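Local coordinates for trwC protein (Escherichia coli, PDB 1OMH), which is a conjugative relaxase whose N-terminal domain recognises the plasmid's origin-of-transfer DNA and nicks it to start conjugative transfer, at a contact of chain A with DNA. Numbering follows the deposited sequence.

A contact of chain A with DNA. Residues 1, 89-91, 159. With nucleotides of chain B.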
loop_
_atom_site.group_PDB
_atom_site.type_symbol
_atom_site.label_atom_id
_atom_site.label_comp_id
_atom_site.label_asym_id
_atom_site.label_seq_id
_atom_site.Cartn_x
_atom_site.Cartn_y
_atom_site.Cartn_z
HETATM N N MSE A 1 -6.601 1.307 -5.348
HETATM C CA MSE A 1 -6.296 2.565 -4.615
HETATM C C MSE A 1 -4.824 2.541 -4.221
HETATM O O MSE A 1 -4.267 1.477 -3.956
HETATM C CB MSE A 1 -7.166 2.648 -3.355
HETATM C CG MSE A 1 -6.886 3.823 -2.436
HETATM SE SE MSE A 1 -7.426 5.520 -3.182
HETATM C CE MSE A 1 -8.939 4.925 -4.201
ATOM N N SER A 89 -4.443 -0.982 -2.498
ATOM C CA SER A 89 -5.652 -1.693 -2.100
ATOM C C SER A 89 -6.525 -1.986 -3.314
ATOM O O SER A 89 -6.778 -1.114 -4.136
ATOM C CB SER A 89 -6.435 -0.854 -1.094
ATOM O OG SER A 89 -5.623 -0.572 0.038
ATOM N N ALA A 90 -6.978 -3.225 -3.419
ATOM C CA ALA A 90 -7.822 -3.640 -4.526
ATOM C C ALA A 90 -9.274 -3.234 -4.308
ATOM O O ALA A 90 -9.692 -2.952 -3.178
ATOM C CB ALA A 90 -7.735 -5.144 -4.692
ATOM N N PRO A 91 -10.054 -3.161 -5.400
ATOM C CA PRO A 91 -11.470 -2.803 -5.309
ATOM C C PRO A 91 -12.094 -3.879 -4.418
ATOM O O PRO A 91 -11.583 -4.992 -4.363
ATOM C CB PRO A 91 -11.943 -2.915 -6.751
ATOM C CG PRO A 91 -10.719 -2.490 -7.527
ATOM C CD PRO A 91 -9.613 -3.215 -6.808
ATOM N N GLN A 159 -10.181 -7.608 2.522
ATOM C CA GLN A 159 -9.554 -6.372 2.070
ATOM C C GLN A 159 -8.124 -6.652 1.634
ATOM O O GLN A 159 -7.177 -6.567 2.427
ATOM C CB GLN A 159 -9.583 -5.351 3.217
ATOM C CG GLN A 159 -9.023 -3.963 2.908
ATOM C CD GLN A 159 -9.762 -3.245 1.794
ATOM O OE1 GLN A 159 -10.908 -3.574 1.461
ATOM N NE2 GLN A 159 -9.111 -2.243 1.217
ATOM P P DG B 22 -13.711 8.730 -3.377
ATOM O OP1 DG B 22 -15.034 8.750 -4.045
ATOM O OP2 DG B 22 -13.583 9.273 -2.002
ATOM O "O5'" DG B 22 -13.172 7.231 -3.363
ATOM C "C5'" DG B 22 -13.480 6.301 -4.409
ATOM C "C4'" DG B 22 -13.024 4.922 -3.996
ATOM O "O4'" DG B 22 -11.696 5.059 -3.472
ATOM C "C3'" DG B 22 -13.839 4.236 -2.897
ATOM O "O3'" DG B 22 -14.463 3.126 -3.550
ATOM C "C2'" DG B 22 -12.787 3.487 -2.095
ATOM C "C1'" DG B 22 -11.485 4.187 -2.393
ATOM N N9 DG B 22 -10.799 4.924 -1.334
ATOM C C8 DG B 22 -10.843 6.272 -1.058
ATOM N N7 DG B 22 -9.980 6.631 -0.146
ATOM C C5 DG B 22 -9.365 5.442 0.228
ATOM C C6 DG B 22 -8.336 5.189 1.173
ATOM O O6 DG B 22 -7.734 5.994 1.890
ATOM N N1 DG B 22 -8.018 3.834 1.230
ATOM C C2 DG B 22 -8.608 2.853 0.474
ATOM N N2 DG B 22 -8.170 1.606 0.665
ATOM N N3 DG B 22 -9.561 3.077 -0.404
ATOM C C4 DG B 22 -9.885 4.381 -0.476
ATOM P P DT B 23 -15.594 2.254 -2.810
ATOM O OP1 DT B 23 -15.898 1.159 -3.764
ATOM O OP2 DT B 23 -16.668 3.189 -2.400
ATOM O "O5'" DT B 23 -14.882 1.644 -1.512
ATOM C "C5'" DT B 23 -15.487 0.574 -0.733
ATOM C "C4'" DT B 23 -14.415 -0.398 -0.280
ATOM O "O4'" DT B 23 -13.629 -0.732 -1.431
ATOM C "C3'" DT B 23 -13.435 0.043 0.824
ATOM O "O3'" DT B 23 -13.564 -0.998 1.807
ATOM C "C2'" DT B 23 -12.101 -0.524 0.370
ATOM C "C1'" DT B 23 -12.276 -0.872 -1.096
ATOM N N1 DT B 23 -11.467 -0.240 -2.153
ATOM C C2 DT B 23 -10.098 -0.245 -2.051
ATOM O O2 DT B 23 -9.507 -0.610 -1.050
ATOM N N3 DT B 23 -9.442 0.188 -3.178
ATOM C C4 DT B 23 -10.013 0.638 -4.357
ATOM O O4 DT B 23 -9.292 0.955 -5.300
ATOM C C5 DT B 23 -11.460 0.684 -4.361
ATOM C C7 DT B 23 -12.180 1.183 -5.574
ATOM C C6 DT B 23 -12.100 0.266 -3.269
ATOM P P DC B 24 -13.533 -0.711 3.389
ATOM O OP1 DC B 24 -13.185 -2.048 3.937
ATOM O OP2 DC B 24 -14.813 -0.063 3.775
ATOM O "O5'" DC B 24 -12.339 0.311 3.665
ATOM C "C5'" DC B 24 -10.964 -0.098 3.754
ATOM C "C4'" DC B 24 -10.098 1.133 3.886
ATOM O "O4'" DC B 24 -10.522 2.071 2.875
ATOM C "C3'" DC B 24 -10.230 1.861 5.230
ATOM O "O3'" DC B 24 -8.917 1.717 5.813
ATOM C "C2'" DC B 24 -10.150 3.332 4.850
ATOM C "C1'" DC B 24 -10.441 3.390 3.368
ATOM N N1 DC B 24 -11.581 4.174 2.870
ATOM C C2 DC B 24 -11.444 5.564 2.820
ATOM O O2 DC B 24 -10.426 6.074 3.294
ATOM N N3 DC B 24 -12.420 6.308 2.254
ATOM C C4 DC B 24 -13.507 5.712 1.760
ATOM N N4 DC B 24 -14.432 6.479 1.180
ATOM C C5 DC B 24 -13.693 4.299 1.835
ATOM C C6 DC B 24 -12.719 3.577 2.403
HETATM O O HOH W 1 -7.963 0.163 -7.812
#
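A first torsion of 175° points CG of Met1 away from its backbone N, and bends at chi2 and chi3 then lay the chain of this selenomethionine over the face of DG22, while its amino group is left to meet DT23. Gln159 also starts extended (chi1 -177°) and then turns at chi2, which swings its amide towards the sugar edge of the same thymine. This is the single-stranded DNA cleft of the TrwC relaxase family, and the unpaired base of DT23 is read here by groups from several parts of the chain. On the Watson-Crick edge, N of Met1, the chain's amino terminus, donates to the carbonyl O4 of DT23 at 2.7 Å. Water 1 bridges the same two atoms, lying 2.9 Å from O4 of DT23. Further along that edge, the ring N3 of DT23 makes a weak, bent bond to the backbone O of Ser89. NE2 of Gln159 closes the pattern with a 2.8 Å bond to O2 of DT23, which lies nearly in the amide plane. O2 of DT23 also accepts N2 of DG22 at 3.1 Å, almost straight at the hydrogen (175°), tying neighbouring bases together. With an alanine in place of Gln159 the amide donor is gone, and O2 of DT23, still held by N2 of DG22, would probably be less firmly fixed and the thymine freer to shift. On one face of the thymine CA of Pro91 makes a CH-pi contact, 3.7 Å from the centroid of the DT23 ring, and the backbone O of Ala90 also lies over that face, without a hydrogen bond from N3. CB of Met1 comes in beside the Watson-Crick edge, displaced towards the opposite side, 3.6 Å from C4 of DT23. CG of Met1 then lies over the six-membered ring of DG22, 3.5 Å from its centroid, and Met1 fills the angle between two bases turned nearly at right angles.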